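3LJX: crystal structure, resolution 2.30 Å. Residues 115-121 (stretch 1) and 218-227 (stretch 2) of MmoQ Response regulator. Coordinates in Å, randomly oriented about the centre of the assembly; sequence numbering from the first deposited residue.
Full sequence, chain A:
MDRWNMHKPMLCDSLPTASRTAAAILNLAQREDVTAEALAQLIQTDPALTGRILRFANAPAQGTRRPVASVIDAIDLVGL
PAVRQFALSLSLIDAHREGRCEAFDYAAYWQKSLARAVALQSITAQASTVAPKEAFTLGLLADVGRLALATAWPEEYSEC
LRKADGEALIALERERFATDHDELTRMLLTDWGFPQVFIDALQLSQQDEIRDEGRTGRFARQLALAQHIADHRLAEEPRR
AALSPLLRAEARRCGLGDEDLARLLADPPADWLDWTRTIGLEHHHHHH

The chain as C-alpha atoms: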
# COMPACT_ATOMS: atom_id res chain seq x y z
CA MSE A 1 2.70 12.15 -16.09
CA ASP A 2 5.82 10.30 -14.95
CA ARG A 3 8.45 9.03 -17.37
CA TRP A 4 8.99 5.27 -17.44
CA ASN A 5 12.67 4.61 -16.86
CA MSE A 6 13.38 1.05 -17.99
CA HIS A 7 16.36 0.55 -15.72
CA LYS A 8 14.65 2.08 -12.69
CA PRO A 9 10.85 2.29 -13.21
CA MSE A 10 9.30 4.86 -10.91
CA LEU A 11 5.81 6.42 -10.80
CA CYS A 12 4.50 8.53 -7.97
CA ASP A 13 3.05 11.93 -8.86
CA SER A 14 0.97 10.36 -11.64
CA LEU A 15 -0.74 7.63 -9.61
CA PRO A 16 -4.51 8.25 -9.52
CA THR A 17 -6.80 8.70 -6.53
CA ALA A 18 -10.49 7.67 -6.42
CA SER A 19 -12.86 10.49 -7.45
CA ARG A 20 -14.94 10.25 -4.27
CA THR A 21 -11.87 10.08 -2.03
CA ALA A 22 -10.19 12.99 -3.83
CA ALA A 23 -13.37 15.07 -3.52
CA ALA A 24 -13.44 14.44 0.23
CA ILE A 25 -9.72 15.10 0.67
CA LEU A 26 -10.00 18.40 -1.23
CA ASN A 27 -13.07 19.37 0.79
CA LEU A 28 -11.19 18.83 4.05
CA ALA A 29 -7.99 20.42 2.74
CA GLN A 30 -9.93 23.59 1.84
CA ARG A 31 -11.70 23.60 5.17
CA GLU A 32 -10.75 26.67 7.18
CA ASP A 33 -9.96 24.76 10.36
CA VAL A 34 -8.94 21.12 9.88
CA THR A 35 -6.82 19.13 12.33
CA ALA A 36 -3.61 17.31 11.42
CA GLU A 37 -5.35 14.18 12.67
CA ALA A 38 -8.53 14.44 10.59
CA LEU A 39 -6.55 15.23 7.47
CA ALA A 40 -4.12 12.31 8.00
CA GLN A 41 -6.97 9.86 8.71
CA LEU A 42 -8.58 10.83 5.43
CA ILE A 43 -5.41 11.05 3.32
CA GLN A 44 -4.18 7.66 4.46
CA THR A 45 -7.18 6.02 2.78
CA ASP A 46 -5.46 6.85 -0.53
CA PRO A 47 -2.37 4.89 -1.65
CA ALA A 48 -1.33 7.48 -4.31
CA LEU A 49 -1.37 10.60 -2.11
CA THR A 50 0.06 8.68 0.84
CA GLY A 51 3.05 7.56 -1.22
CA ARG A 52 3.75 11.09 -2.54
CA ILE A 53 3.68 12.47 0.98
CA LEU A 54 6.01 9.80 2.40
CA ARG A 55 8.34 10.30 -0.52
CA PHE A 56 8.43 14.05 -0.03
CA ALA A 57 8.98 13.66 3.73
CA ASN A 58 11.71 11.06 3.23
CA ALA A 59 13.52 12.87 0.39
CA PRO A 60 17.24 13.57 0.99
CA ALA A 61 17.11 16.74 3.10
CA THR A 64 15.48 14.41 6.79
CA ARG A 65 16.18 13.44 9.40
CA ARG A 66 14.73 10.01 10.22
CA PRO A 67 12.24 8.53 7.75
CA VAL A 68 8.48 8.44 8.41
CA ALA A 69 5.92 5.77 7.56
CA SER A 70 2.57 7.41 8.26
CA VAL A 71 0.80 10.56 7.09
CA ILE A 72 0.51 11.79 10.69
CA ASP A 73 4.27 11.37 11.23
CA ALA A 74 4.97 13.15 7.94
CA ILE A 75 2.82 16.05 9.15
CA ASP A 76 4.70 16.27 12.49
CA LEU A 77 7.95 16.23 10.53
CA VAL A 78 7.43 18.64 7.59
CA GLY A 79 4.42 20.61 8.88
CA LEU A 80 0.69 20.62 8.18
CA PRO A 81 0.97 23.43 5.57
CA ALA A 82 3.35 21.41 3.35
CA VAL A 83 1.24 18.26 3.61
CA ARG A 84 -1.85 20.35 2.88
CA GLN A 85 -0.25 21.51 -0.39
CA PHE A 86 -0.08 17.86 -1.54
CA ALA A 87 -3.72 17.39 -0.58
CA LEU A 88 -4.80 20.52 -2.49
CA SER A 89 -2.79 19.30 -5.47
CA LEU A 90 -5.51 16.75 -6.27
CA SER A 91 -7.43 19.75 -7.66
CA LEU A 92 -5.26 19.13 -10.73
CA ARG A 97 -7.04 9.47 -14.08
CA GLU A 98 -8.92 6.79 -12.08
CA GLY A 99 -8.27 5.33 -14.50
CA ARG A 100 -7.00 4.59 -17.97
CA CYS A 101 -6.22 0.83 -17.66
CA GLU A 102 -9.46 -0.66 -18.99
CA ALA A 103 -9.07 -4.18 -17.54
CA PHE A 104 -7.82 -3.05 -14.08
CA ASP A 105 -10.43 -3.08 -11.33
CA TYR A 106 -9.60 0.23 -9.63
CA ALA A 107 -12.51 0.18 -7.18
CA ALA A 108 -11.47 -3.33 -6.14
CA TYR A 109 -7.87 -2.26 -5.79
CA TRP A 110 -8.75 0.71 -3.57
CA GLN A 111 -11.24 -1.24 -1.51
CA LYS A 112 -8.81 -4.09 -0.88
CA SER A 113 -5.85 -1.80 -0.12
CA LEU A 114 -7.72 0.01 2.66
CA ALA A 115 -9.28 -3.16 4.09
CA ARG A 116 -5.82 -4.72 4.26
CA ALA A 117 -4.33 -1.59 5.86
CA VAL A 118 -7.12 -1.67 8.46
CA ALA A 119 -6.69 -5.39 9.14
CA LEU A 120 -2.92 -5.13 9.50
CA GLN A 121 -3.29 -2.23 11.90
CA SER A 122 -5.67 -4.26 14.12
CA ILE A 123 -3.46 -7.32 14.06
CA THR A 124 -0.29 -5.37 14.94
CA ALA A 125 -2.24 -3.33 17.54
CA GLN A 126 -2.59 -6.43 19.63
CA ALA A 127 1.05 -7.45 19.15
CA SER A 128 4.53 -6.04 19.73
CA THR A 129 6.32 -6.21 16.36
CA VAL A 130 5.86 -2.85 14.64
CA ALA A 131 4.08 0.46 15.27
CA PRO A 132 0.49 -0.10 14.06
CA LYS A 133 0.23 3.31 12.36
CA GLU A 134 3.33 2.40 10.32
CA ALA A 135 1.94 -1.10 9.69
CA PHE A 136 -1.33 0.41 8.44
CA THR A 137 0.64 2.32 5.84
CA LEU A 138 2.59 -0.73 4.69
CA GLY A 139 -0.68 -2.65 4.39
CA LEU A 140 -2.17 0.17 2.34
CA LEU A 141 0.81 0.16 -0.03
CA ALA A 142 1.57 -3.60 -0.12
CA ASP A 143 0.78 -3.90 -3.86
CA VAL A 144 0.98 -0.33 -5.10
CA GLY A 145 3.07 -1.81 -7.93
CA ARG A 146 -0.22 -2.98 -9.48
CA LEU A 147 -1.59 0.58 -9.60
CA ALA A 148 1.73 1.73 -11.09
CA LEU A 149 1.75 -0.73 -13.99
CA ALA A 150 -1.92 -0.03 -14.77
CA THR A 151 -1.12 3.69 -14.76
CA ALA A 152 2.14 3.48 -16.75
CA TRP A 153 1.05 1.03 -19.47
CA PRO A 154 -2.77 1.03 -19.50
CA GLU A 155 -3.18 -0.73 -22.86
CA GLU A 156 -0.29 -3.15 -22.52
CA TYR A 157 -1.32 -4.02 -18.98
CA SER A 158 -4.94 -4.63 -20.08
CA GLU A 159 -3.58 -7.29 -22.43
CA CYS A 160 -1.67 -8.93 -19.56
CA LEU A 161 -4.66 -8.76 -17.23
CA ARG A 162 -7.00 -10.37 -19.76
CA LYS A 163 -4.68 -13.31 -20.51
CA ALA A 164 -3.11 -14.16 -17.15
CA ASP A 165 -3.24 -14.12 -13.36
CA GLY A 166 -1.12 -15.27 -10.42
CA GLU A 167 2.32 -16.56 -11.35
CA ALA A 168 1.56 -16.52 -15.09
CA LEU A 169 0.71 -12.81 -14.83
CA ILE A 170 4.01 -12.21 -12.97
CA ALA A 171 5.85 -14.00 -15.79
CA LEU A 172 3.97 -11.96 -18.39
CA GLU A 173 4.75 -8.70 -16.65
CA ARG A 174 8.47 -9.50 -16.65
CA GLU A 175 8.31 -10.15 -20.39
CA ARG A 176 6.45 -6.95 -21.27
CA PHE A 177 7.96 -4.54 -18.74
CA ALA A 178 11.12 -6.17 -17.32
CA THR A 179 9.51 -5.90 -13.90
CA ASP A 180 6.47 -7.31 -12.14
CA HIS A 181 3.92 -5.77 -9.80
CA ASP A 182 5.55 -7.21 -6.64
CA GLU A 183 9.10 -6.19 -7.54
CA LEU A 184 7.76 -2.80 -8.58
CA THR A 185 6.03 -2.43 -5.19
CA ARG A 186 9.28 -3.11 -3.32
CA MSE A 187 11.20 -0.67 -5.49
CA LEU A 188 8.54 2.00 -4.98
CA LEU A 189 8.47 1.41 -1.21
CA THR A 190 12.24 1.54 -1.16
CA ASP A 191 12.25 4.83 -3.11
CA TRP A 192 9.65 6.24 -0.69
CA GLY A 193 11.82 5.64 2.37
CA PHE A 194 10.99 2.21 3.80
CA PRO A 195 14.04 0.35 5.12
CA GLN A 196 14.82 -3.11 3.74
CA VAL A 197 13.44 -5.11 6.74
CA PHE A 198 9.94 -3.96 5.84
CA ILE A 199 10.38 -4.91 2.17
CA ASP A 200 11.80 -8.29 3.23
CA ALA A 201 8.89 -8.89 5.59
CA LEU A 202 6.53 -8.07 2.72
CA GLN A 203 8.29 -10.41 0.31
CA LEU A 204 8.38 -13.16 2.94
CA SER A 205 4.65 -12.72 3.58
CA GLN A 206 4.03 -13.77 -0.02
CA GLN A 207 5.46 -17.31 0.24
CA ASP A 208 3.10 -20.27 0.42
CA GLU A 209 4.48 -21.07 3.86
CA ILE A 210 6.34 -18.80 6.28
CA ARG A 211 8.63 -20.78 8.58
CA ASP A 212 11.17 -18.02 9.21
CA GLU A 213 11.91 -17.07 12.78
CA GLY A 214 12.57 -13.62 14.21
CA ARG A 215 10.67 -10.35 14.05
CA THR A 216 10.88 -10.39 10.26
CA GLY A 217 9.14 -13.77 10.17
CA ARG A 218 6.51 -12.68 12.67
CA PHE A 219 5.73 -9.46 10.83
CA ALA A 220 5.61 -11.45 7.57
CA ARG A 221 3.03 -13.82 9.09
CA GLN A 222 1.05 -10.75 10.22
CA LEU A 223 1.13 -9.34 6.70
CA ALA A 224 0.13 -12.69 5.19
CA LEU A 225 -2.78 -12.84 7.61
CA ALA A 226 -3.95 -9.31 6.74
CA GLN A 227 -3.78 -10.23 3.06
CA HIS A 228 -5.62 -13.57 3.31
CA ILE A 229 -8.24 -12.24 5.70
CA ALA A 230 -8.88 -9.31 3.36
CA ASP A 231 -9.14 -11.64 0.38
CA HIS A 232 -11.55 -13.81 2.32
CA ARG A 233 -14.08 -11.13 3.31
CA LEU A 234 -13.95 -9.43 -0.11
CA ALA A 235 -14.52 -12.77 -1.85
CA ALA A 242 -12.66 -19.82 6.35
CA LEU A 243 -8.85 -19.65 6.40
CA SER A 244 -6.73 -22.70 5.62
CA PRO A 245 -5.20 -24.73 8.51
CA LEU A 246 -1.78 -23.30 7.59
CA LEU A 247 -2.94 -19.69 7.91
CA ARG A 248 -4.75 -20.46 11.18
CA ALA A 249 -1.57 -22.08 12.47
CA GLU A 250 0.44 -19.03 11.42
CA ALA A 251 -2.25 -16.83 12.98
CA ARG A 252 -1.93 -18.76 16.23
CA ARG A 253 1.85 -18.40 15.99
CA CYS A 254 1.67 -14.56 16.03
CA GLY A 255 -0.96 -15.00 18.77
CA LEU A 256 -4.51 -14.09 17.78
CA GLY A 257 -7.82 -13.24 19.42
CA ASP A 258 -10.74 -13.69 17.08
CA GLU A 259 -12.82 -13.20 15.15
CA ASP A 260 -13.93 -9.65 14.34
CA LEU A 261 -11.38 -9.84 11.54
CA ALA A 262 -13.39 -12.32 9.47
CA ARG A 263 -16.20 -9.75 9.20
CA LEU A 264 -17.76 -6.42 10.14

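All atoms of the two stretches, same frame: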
# COMPACT_ATOMS: atom_id res chain seq x y z
N ALA A 115 -8.84 -2.09 3.21
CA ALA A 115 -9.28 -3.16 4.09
C ALA A 115 -8.06 -3.86 4.66
O ALA A 115 -8.01 -4.17 5.86
CB ALA A 115 -10.19 -4.17 3.33
N ARG A 116 -7.06 -4.10 3.81
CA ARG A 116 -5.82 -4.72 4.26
C ARG A 116 -5.07 -3.82 5.24
O ARG A 116 -4.59 -4.29 6.27
CB ARG A 116 -4.92 -5.08 3.07
CG ARG A 116 -3.71 -5.91 3.46
CD ARG A 116 -2.88 -6.26 2.23
NE ARG A 116 -2.57 -5.06 1.48
CZ ARG A 116 -2.82 -4.88 0.19
NH1 ARG A 116 -3.36 -5.86 -0.52
NH2 ARG A 116 -2.53 -3.72 -0.39
N ALA A 117 -4.96 -2.53 4.93
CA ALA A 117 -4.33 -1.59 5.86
C ALA A 117 -5.02 -1.68 7.22
O ALA A 117 -4.36 -1.76 8.26
CB ALA A 117 -4.42 -0.17 5.32
N VAL A 118 -6.35 -1.68 7.21
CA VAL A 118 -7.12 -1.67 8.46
C VAL A 118 -6.91 -2.97 9.24
O VAL A 118 -6.69 -2.95 10.46
CB VAL A 118 -8.63 -1.50 8.20
CG1 VAL A 118 -9.43 -1.87 9.46
CG2 VAL A 118 -8.93 -0.07 7.74
N ALA A 119 -6.95 -4.09 8.52
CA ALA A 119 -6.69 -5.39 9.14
C ALA A 119 -5.29 -5.48 9.75
O ALA A 119 -5.12 -5.98 10.86
CB ALA A 119 -6.92 -6.54 8.14
N LEU A 120 -4.29 -4.99 9.02
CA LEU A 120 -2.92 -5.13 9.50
C LEU A 120 -2.73 -4.27 10.74
O LEU A 120 -2.06 -4.66 11.69
CB LEU A 120 -1.91 -4.76 8.41
CG LEU A 120 -0.44 -4.98 8.79
CD1 LEU A 120 -0.17 -6.43 9.28
CD2 LEU A 120 0.47 -4.61 7.63
N GLN A 121 -3.33 -3.09 10.72
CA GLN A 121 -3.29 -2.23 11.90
C GLN A 121 -3.86 -2.92 13.12
O GLN A 121 -3.23 -2.90 14.18
CB GLN A 121 -4.03 -0.92 11.66
CG GLN A 121 -4.16 -0.11 12.94
CD GLN A 121 -4.20 1.36 12.67
OE1 GLN A 121 -5.07 1.86 11.96
NE2 GLN A 121 -3.24 2.09 13.24
N ARG A 218 7.77 -12.91 11.97
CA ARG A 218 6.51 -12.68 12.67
C ARG A 218 5.71 -11.59 11.96
O ARG A 218 4.49 -11.71 11.77
CB ARG A 218 6.74 -12.32 14.13
CG ARG A 218 5.47 -12.34 14.96
CD ARG A 218 5.77 -11.95 16.39
NE ARG A 218 5.79 -13.10 17.26
CZ ARG A 218 4.82 -13.40 18.11
NH1 ARG A 218 3.76 -12.60 18.21
NH2 ARG A 218 4.90 -14.48 18.87
N PHE A 219 6.40 -10.53 11.55
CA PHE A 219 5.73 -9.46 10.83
C PHE A 219 5.23 -10.01 9.48
O PHE A 219 4.11 -9.71 9.07
CB PHE A 219 6.68 -8.27 10.65
CG PHE A 219 6.03 -7.05 10.06
CD1 PHE A 219 4.72 -6.73 10.35
CD2 PHE A 219 6.76 -6.20 9.24
CE1 PHE A 219 4.13 -5.59 9.81
CE2 PHE A 219 6.18 -5.06 8.69
CZ PHE A 219 4.86 -4.76 8.98
N ALA A 220 6.05 -10.84 8.82
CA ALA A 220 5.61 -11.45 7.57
C ALA A 220 4.31 -12.25 7.77
O ALA A 220 3.37 -12.14 6.97
CB ALA A 220 6.72 -12.35 6.98
N ARG A 221 4.24 -13.04 8.83
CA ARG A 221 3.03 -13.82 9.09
C ARG A 221 1.84 -12.88 9.37
O ARG A 221 0.71 -13.19 9.01
CB ARG A 221 3.23 -14.81 10.23
CG ARG A 221 4.02 -16.06 9.82
CD ARG A 221 4.17 -17.08 10.97
NE ARG A 221 5.18 -16.66 11.93
CZ ARG A 221 6.49 -16.83 11.75
NH1 ARG A 221 6.94 -17.42 10.64
NH2 ARG A 221 7.35 -16.41 12.66
N GLN A 222 2.11 -11.72 9.97
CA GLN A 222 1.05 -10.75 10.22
C GLN A 222 0.54 -10.12 8.94
O GLN A 222 -0.67 -9.89 8.77
CB GLN A 222 1.51 -9.67 11.18
CG GLN A 222 1.77 -10.16 12.62
CD GLN A 222 2.49 -9.09 13.45
OE1 GLN A 222 3.32 -8.33 12.93
NE2 GLN A 222 2.16 -9.02 14.74
N LEU A 223 1.46 -9.87 8.02
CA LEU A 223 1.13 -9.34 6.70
C LEU A 223 0.32 -10.36 5.92
O LEU A 223 -0.71 -10.03 5.35
CB LEU A 223 2.40 -9.00 5.93
CG LEU A 223 3.01 -7.64 6.25
CD1 LEU A 223 4.55 -7.67 6.20
CD2 LEU A 223 2.41 -6.60 5.30
N ALA A 224 0.80 -11.61 5.92
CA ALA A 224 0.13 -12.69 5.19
C ALA A 224 -1.29 -12.84 5.72
O ALA A 224 -2.23 -13.02 4.94
CB ALA A 224 0.92 -14.02 5.32
N LEU A 225 -1.46 -12.73 7.03
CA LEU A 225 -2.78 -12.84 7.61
C LEU A 225 -3.70 -11.67 7.20
O LEU A 225 -4.88 -11.87 6.92
CB LEU A 225 -2.70 -12.93 9.12
CG LEU A 225 -3.88 -13.63 9.73
CD1 LEU A 225 -3.96 -15.07 9.20
CD2 LEU A 225 -3.72 -13.61 11.23
N ALA A 226 -3.15 -10.46 7.17
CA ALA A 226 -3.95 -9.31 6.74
C ALA A 226 -4.39 -9.51 5.29
O ALA A 226 -5.53 -9.19 4.93
CB ALA A 226 -3.17 -8.01 6.87
N GLN A 227 -3.49 -10.03 4.47
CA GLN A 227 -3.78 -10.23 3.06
C GLN A 227 -4.87 -11.29 2.86
O GLN A 227 -5.85 -11.06 2.15
CB GLN A 227 -2.52 -10.62 2.28
CG GLN A 227 -2.78 -10.95 0.83
CD GLN A 227 -3.22 -9.73 0.01
OE1 GLN A 227 -2.67 -8.64 0.15
NE2 GLN A 227 -4.21 -9.92 -0.85

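Both stretches are helical throughout, and each is a segment of a longer helix. The i to i+4 backbone hydrogen bonds establish this directly: in the first, Leu-120 N donates to Arg-116 O at 2.9 Å; in the second, Ala-226 N donates to Gln-222 O at 3.0 Å. The two axes approach to 8.6 Å with an angle of 135° between their N-to-C directions, so the helices run in broadly opposing senses but cross obliquely. The two stretches bury 339 Å² between them, both sides summed. The backbones come nearest at Leu-120 and Ala-226, whose CA atoms lie 5.1 Å apart.

At this point of closest CA approach the second helix presents only a methyl group. The CA-to-CB bond of Ala-226 points toward the first helix, and its CB meets Leu-120 CB at 3.8 Å and Ala-119 CB at 4.2 Å. Ala-119 also points toward its partner helix, so two small side chains face each other across the interface. Arg-116 extends this surface with the aliphatic part of its chain, its CG lying 4.0 Å from Ala-226 CB.

Leu-120 is the principal bump. It leaves its helix sideways, but with chi1 t and chi2 p its end comes nearer the second helix and fits as a knob into the hollow formed by Phe-219, Gln-222, Leu-223 and Ala-226. Leu-120 CD1 lies 3.5 Å from Gln-222 O, a van der Waals contact with a carbonyl already engaged by Ala-226 N, and 4.1 Å from Gln-222 CB. Leu-120 CD2 packs 3.6 Å from Leu-223 CD2, while both Leu-120 CD1 and Leu-120 CD2 lie 4.4 Å from Phe-219 CE1, CD2 approaching the ring obliquely. Leu-223 starts away from the first helix, yet its end comes nearer and supplies part of the hollow's wall. The contacts of Leu-120 with Phe-219, Leu-223 and Ala-226 are apolar, and their chemistry is that of close packing among buried side chains; that with Gln-222 O is a packing contact against a polar atom.

The polar link lies beside this apolar patch. Arg-116, extended through chi1 and chi2 (both t) and turned at chi3 (p), brings its guanidinium to Gln-227, where Arg-116 NH1 donates to Gln-227 OE1 at 2.9 Å. The N-H...acceptor angle of 137° shows a bent hydrogen bond, between a charged donor and a neutral amide oxygen. Arg-116 NE and NH2 and Gln-227 NE2 are hydrogen-bonded elsewhere in the structure.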